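Local structure of farnesyltransferase, putative (Trypanosoma cruzi, 3WCA) at residues T331-L336 with N355-A360; L293-K298 with D344-R349. The protein probably catalyses the magnesium-dependent, NAD(P)H-driven condensation of two farnesyl diphosphate molecules to squalene, the committed step toward sterols. The protein carries 1 engineered substitution. All blocks are in the same frame, centred on the assembly; numbering follows the deposited sequence.

Contact 1: residues T331-L336 with N355-A360; sequences TYTLRL and NDAIRA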
loop_
_atom_site.group_PDB
_atom_site.type_symbol
_atom_site.label_atom_id
_atom_site.label_comp_id
_atom_site.label_asym_id
_atom_site.label_seq_id
_atom_site.Cartn_x
_atom_site.Cartn_y
_atom_site.Cartn_z
ATOM N N THR A 331 1.327 15.959 -14.207
ATOM C CA THR A 331 1.461 17.191 -13.438
ATOM C C THR A 331 2.278 16.999 -12.163
ATOM O O THR A 331 3.184 17.782 -11.879
ATOM C CB THR A 331 0.089 17.762 -13.028
ATOM O OG1 THR A 331 -0.613 18.215 -14.193
ATOM C CG2 THR A 331 0.269 18.925 -12.071
ATOM N N TYR A 332 1.942 15.977 -11.383
ATOM C CA TYR A 332 2.668 15.716 -10.152
ATOM C C TYR A 332 4.083 15.234 -10.435
ATOM O O TYR A 332 5.020 15.597 -9.733
ATOM C CB TYR A 332 1.913 14.704 -9.298
ATOM C CG TYR A 332 0.734 15.324 -8.588
ATOM C CD1 TYR A 332 0.921 16.333 -7.646
ATOM C CD2 TYR A 332 -0.573 14.938 -8.892
ATOM C CE1 TYR A 332 -0.162 16.947 -7.021
ATOM C CE2 TYR A 332 -1.666 15.545 -8.279
ATOM C CZ TYR A 332 -1.458 16.544 -7.347
ATOM O OH TYR A 332 -2.539 17.134 -6.729
ATOM N N THR A 333 4.242 14.418 -11.467
ATOM C CA THR A 333 5.561 13.926 -11.825
ATOM C C THR A 333 6.441 15.119 -12.181
ATOM O O THR A 333 7.618 15.159 -11.821
ATOM C CB THR A 333 5.509 12.991 -13.044
ATOM O OG1 THR A 333 4.686 11.855 -12.746
ATOM C CG2 THR A 333 6.922 12.529 -13.414
ATOM N N LEU A 334 5.871 16.084 -12.895
ATOM C CA LEU A 334 6.623 17.272 -13.288
ATOM C C LEU A 334 6.940 18.161 -12.085
ATOM O O LEU A 334 7.933 18.888 -12.097
ATOM C CB LEU A 334 5.855 18.082 -14.345
ATOM C CG LEU A 334 5.693 17.484 -15.750
ATOM C CD1 LEU A 334 4.822 18.389 -16.615
ATOM C CD2 LEU A 334 7.058 17.317 -16.386
ATOM N N ARG A 335 6.097 18.113 -11.054
ATOM C CA ARG A 335 6.336 18.911 -9.853
ATOM C C ARG A 335 7.496 18.310 -9.067
ATOM O O ARG A 335 8.273 19.033 -8.438
ATOM C CB ARG A 335 5.100 18.955 -8.941
ATOM C CG ARG A 335 4.109 20.065 -9.258
ATOM C CD ARG A 335 4.748 21.453 -9.166
ATOM N NE ARG A 335 5.057 21.860 -7.796
ATOM C CZ ARG A 335 5.572 23.041 -7.464
ATOM N NH1 ARG A 335 5.845 23.936 -8.404
ATOM N NH2 ARG A 335 5.797 23.339 -6.191
ATOM N N LEU A 336 7.587 16.986 -9.091
ATOM C CA LEU A 336 8.636 16.284 -8.384
ATOM C C LEU A 336 9.972 16.704 -8.999
ATOM O O LEU A 336 10.867 17.171 -8.298
ATOM C CB LEU A 336 8.413 14.764 -8.500
ATOM C CG LEU A 336 9.251 13.797 -7.653
ATOM C CD1 LEU A 336 8.545 12.437 -7.525
ATOM C CD2 LEU A 336 10.615 13.624 -8.283
ATOM N N ASN A 355 11.647 10.900 -16.867
ATOM C CA ASN A 355 11.413 10.781 -18.304
ATOM C C ASN A 355 10.739 9.465 -18.661
ATOM O O ASN A 355 9.897 9.431 -19.553
ATOM C CB ASN A 355 12.721 10.942 -19.086
ATOM C CG ASN A 355 13.217 12.378 -19.095
ATOM O OD1 ASN A 355 12.485 13.292 -19.473
ATOM N ND2 ASN A 355 14.462 12.584 -18.679
ATOM N N ASP A 356 11.112 8.382 -17.979
ATOM C CA ASP A 356 10.476 7.091 -18.232
ATOM C C ASP A 356 8.998 7.164 -17.866
ATOM O O ASP A 356 8.149 6.652 -18.591
ATOM C CB ASP A 356 11.111 5.979 -17.402
ATOM C CG ASP A 356 12.377 5.462 -18.010
ATOM O OD1 ASP A 356 12.442 5.426 -19.258
ATOM O OD2 ASP A 356 13.294 5.081 -17.248
ATOM N N ALA A 357 8.707 7.796 -16.729
ATOM C CA ALA A 357 7.338 7.937 -16.249
ATOM C C ALA A 357 6.501 8.792 -17.199
ATOM O O ALA A 357 5.438 8.379 -17.643
ATOM C CB ALA A 357 7.340 8.558 -14.846
ATOM N N ILE A 358 6.989 9.988 -17.501
ATOM C CA ILE A 358 6.289 10.899 -18.394
ATOM C C ILE A 358 6.148 10.281 -19.777
ATOM O O ILE A 358 5.135 10.448 -20.450
ATOM C CB ILE A 358 7.048 12.237 -18.498
ATOM C CG1 ILE A 358 7.038 12.925 -17.131
ATOM C CG2 ILE A 358 6.420 13.132 -19.562
ATOM C CD1 ILE A 358 7.798 14.217 -17.098
ATOM N N ARG A 359 7.170 9.553 -20.191
ATOM C CA ARG A 359 7.147 8.917 -21.492
ATOM C C ARG A 359 6.030 7.888 -21.515
ATOM O O ARG A 359 5.257 7.814 -22.468
ATOM C CB ARG A 359 8.500 8.258 -21.764
ATOM C CG ARG A 359 8.642 7.658 -23.138
ATOM C CD ARG A 359 10.101 7.340 -23.434
ATOM N NE ARG A 359 10.913 8.548 -23.574
ATOM C CZ ARG A 359 11.792 8.975 -22.671
ATOM N NH1 ARG A 359 11.982 8.290 -21.549
ATOM N NH2 ARG A 359 12.483 10.088 -22.892
ATOM N N ALA A 360 5.940 7.105 -20.446
ATOM C CA ALA A 360 4.924 6.073 -20.328
ATOM C C ALA A 360 3.531 6.691 -20.348
ATOM O O ALA A 360 2.584 6.092 -20.846
ATOM C CB ALA A 360 5.136 5.292 -19.041
#

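Contact 2: residues L293-K298 with D344-R349; sequences LVFNNK and DACYDR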
loop_
_atom_site.group_PDB
_atom_site.type_symbol
_atom_site.label_atom_id
_atom_site.label_comp_id
_atom_site.label_asym_id
_atom_site.label_seq_id
_atom_site.Cartn_x
_atom_site.Cartn_y
_atom_site.Cartn_z
ATOM N N LEU A 293 5.721 15.565 -3.037
ATOM C CA LEU A 293 5.855 16.435 -1.876
ATOM C C LEU A 293 6.991 16.020 -0.941
ATOM O O LEU A 293 7.655 16.877 -0.364
ATOM C CB LEU A 293 4.550 16.457 -1.080
ATOM C CG LEU A 293 3.654 17.688 -1.222
ATOM C CD1 LEU A 293 3.259 17.904 -2.673
ATOM C CD2 LEU A 293 2.421 17.497 -0.350
ATOM N N VAL A 294 7.217 14.718 -0.776
ATOM C CA VAL A 294 8.274 14.281 0.122
ATOM C C VAL A 294 9.648 14.360 -0.508
ATOM O O VAL A 294 10.649 14.424 0.197
ATOM C CB VAL A 294 8.083 12.824 0.630
ATOM C CG1 VAL A 294 6.757 12.690 1.350
ATOM C CG2 VAL A 294 8.203 11.847 -0.527
ATOM N N PHE A 295 9.700 14.344 -1.830
ATOM C CA PHE A 295 10.973 14.394 -2.515
ATOM C C PHE A 295 11.786 15.641 -2.160
ATOM O O PHE A 295 11.275 16.748 -2.205
ATOM C CB PHE A 295 10.759 14.346 -4.027
ATOM C CG PHE A 295 12.032 14.457 -4.820
ATOM C CD1 PHE A 295 13.047 13.518 -4.668
ATOM C CD2 PHE A 295 12.216 15.504 -5.720
ATOM C CE1 PHE A 295 14.236 13.621 -5.404
ATOM C CE2 PHE A 295 13.394 15.621 -6.461
ATOM C CZ PHE A 295 14.411 14.675 -6.303
ATOM N N ASN A 296 13.055 15.437 -1.815
ATOM C CA ASN A 296 13.961 16.529 -1.492
ATOM C C ASN A 296 13.377 17.437 -0.414
ATOM O O ASN A 296 13.679 18.623 -0.376
ATOM C CB ASN A 296 14.249 17.331 -2.771
ATOM C CG ASN A 296 15.611 18.022 -2.750
ATOM O OD1 ASN A 296 16.549 17.545 -2.132
ATOM N ND2 ASN A 296 15.719 19.142 -3.448
ATOM N N ASN A 297 12.557 16.870 0.470
ATOM C CA ASN A 297 11.913 17.640 1.537
ATOM C C ASN A 297 12.431 17.207 2.895
ATOM O O ASN A 297 12.083 16.132 3.373
ATOM C CB ASN A 297 10.391 17.434 1.490
ATOM C CG ASN A 297 9.642 18.321 2.479
ATOM O OD1 ASN A 297 10.246 18.971 3.336
ATOM N ND2 ASN A 297 8.312 18.343 2.365
ATOM N N LYS A 298 13.238 18.044 3.538
ATOM C CA LYS A 298 13.791 17.655 4.827
ATOM C C LYS A 298 12.782 17.612 5.978
ATOM O O LYS A 298 13.086 17.114 7.062
ATOM C CB LYS A 298 15.003 18.545 5.176
ATOM C CG LYS A 298 14.751 19.669 6.140
ATOM C CD LYS A 298 14.140 20.870 5.467
ATOM C CE LYS A 298 14.123 22.045 6.430
ATOM N NZ LYS A 298 15.495 22.377 6.894
ATOM N N ASP A 344 22.305 18.254 -6.616
ATOM C CA ASP A 344 21.919 17.021 -5.939
ATOM C C ASP A 344 22.540 15.769 -6.559
ATOM O O ASP A 344 22.636 15.645 -7.783
ATOM C CB ASP A 344 20.391 16.906 -5.925
ATOM C CG ASP A 344 19.723 18.072 -5.206
ATOM O OD1 ASP A 344 19.901 18.201 -3.975
ATOM O OD2 ASP A 344 19.023 18.865 -5.871
ATOM N N ALA A 345 22.962 14.845 -5.699
ATOM C CA ALA A 345 23.583 13.597 -6.137
ATOM C C ALA A 345 22.559 12.626 -6.714
ATOM O O ALA A 345 22.832 11.431 -6.849
ATOM C CB ALA A 345 24.317 12.944 -4.970
ATOM N N CYS A 346 21.383 13.147 -7.056
ATOM C CA CYS A 346 20.314 12.329 -7.617
ATOM C C CYS A 346 19.863 12.842 -8.986
ATOM O O CYS A 346 19.442 12.060 -9.837
ATOM C CB CYS A 346 19.113 12.307 -6.666
ATOM S SG CYS A 346 18.220 13.880 -6.544
ATOM N N TYR A 347 19.961 14.157 -9.184
ATOM C CA TYR A 347 19.553 14.801 -10.432
ATOM C C TYR A 347 19.684 13.898 -11.652
ATOM O O TYR A 347 18.829 13.906 -12.538
ATOM C CB TYR A 347 20.364 16.080 -10.660
ATOM C CG TYR A 347 19.850 16.917 -11.812
ATOM C CD1 TYR A 347 18.531 17.368 -11.832
ATOM C CD2 TYR A 347 20.680 17.257 -12.881
ATOM C CE1 TYR A 347 18.046 18.136 -12.885
ATOM C CE2 TYR A 347 20.205 18.029 -13.944
ATOM C CZ TYR A 347 18.886 18.463 -13.938
ATOM O OH TYR A 347 18.407 19.219 -14.982
ATOM N N ASP A 348 20.763 13.125 -11.693
ATOM C CA ASP A 348 21.015 12.205 -12.794
ATOM C C ASP A 348 20.047 11.028 -12.761
ATOM O O ASP A 348 19.339 10.760 -13.733
ATOM C CB ASP A 348 22.455 11.682 -12.718
ATOM C CG ASP A 348 23.469 12.678 -13.242
ATOM O OD1 ASP A 348 23.341 13.885 -12.936
ATOM O OD2 ASP A 348 24.401 12.249 -13.956
ATOM N N ARG A 349 20.028 10.331 -11.628
ATOM C CA ARG A 349 19.173 9.168 -11.449
ATOM C C ARG A 349 17.686 9.512 -11.479
ATOM O O ARG A 349 16.870 8.727 -11.959
ATOM C CB ARG A 349 19.516 8.465 -10.130
ATOM C CG ARG A 349 18.723 7.188 -9.880
ATOM C CD ARG A 349 19.161 6.056 -10.797
ATOM N NE ARG A 349 18.105 5.061 -10.976
ATOM C CZ ARG A 349 18.249 3.933 -11.666
ATOM N NH1 ARG A 349 19.412 3.648 -12.240
ATOM N NH2 ARG A 349 17.227 3.099 -11.796
#

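Contact 1: residues T331-L336 with N355-A360
T333, L334, A357 and I358 meet through aliphatic carbons alone, and no face or edge of a flat group enters between them; the neighbouring Y332 ring instead packs against M288, A289 and S292 of helix 274-294 and against A311 and I315 of helix 309-318. The case shows how small branches can join two helices that run almost antiparallel, their local axes 10.1 Å apart at an angle of 163°. I358 makes the largest share of the contact. With its CG1 branch anti to the carbonyl carbon (chi1 -65°) and chi2 extended at 178°, its chain reaches past the T333 methyl to end at L334. T333 CG2 lies 3.7 Å from I358 CG1, the two side chains passing alongside each other and pointing opposite ways. L334 crosses I358 nearly at right angles, and the methyls L334 CD2 and I358 CD1 approach to 3.3 Å, closer than two methyls normally sit. A357 adds its CB, 4.2 Å from T333 CG2. The T333 hydroxyl turns to its own helix, OG1 hydrogen-bonded to L329 O one turn earlier. T333 also touches V354 and M361 of helix 347-362 and M288 of helix 274-294, while A357 and A360 reach V261 and P262 of helix 261-269.

Contact 2: residues L293-K298 with D344-R349
F295 and N296 occupy the two central positions of a type II beta turn that runs from V294 to N297 as helix 274-294 ends; N296 takes the left-handed conformation that asparagine tolerates well. The turn is closed by N297 N to V294 O (3.1 Å), and N297 ND2 reaches back to L293 O (3.2 Å). Facing it, D344 and C346 belong to the stretch that leads into helix 347-362. F295 swings its ring anti to the backbone N (chi1 177°), and C346 SG meets that ring at its edge, near the ring plane, 3.9 Å from F295 CZ and 5.1 Å from the centroid. Within the turn itself, N296 CB sits over the centre of one ring face, 4.0 Å above the plane. Beside this, the N296 amide and the D344 carboxylate face each other across the gap, planes 86° apart. N296 OD1 and D344 OD1, 3.9 Å apart, are both acceptors, and N296 ND2 is too far from D344 OD2, at 4.1 Å, to bond. Outside partners satisfy them: R339 O for N296 ND2, N251 ND2 for N296 OD1, N341 N for D344 OD2. The edge-on cysteine sulfur-aromatic contact is thus the attractive element, while the amide and carboxylate are merely neighbours, probably oriented by their partners elsewhere.

Overall arrangement
Helix 347-362 serves both contacts: its first turn follows the loop that meets residues 293-298 in contact 2, and a later turn packs on residues 331-336 in contact 1. The centres lie about 14 Å apart, and the two join directly where L336 O of contact 1 packs 3.4 Å from F295 CD2 of contact 2. Their segments alternate along the chain, and together the contacts join parts of helices 274-294, 322-338 and 347-362 or their ends, on the same side of the molecule. The centres sit about 21 Å (contact 1) and 22 Å (contact 2) from the centre of the chain, away from the magnesium site of D68, E71 and D72 and the farnesyl thiodiphosphate pocket.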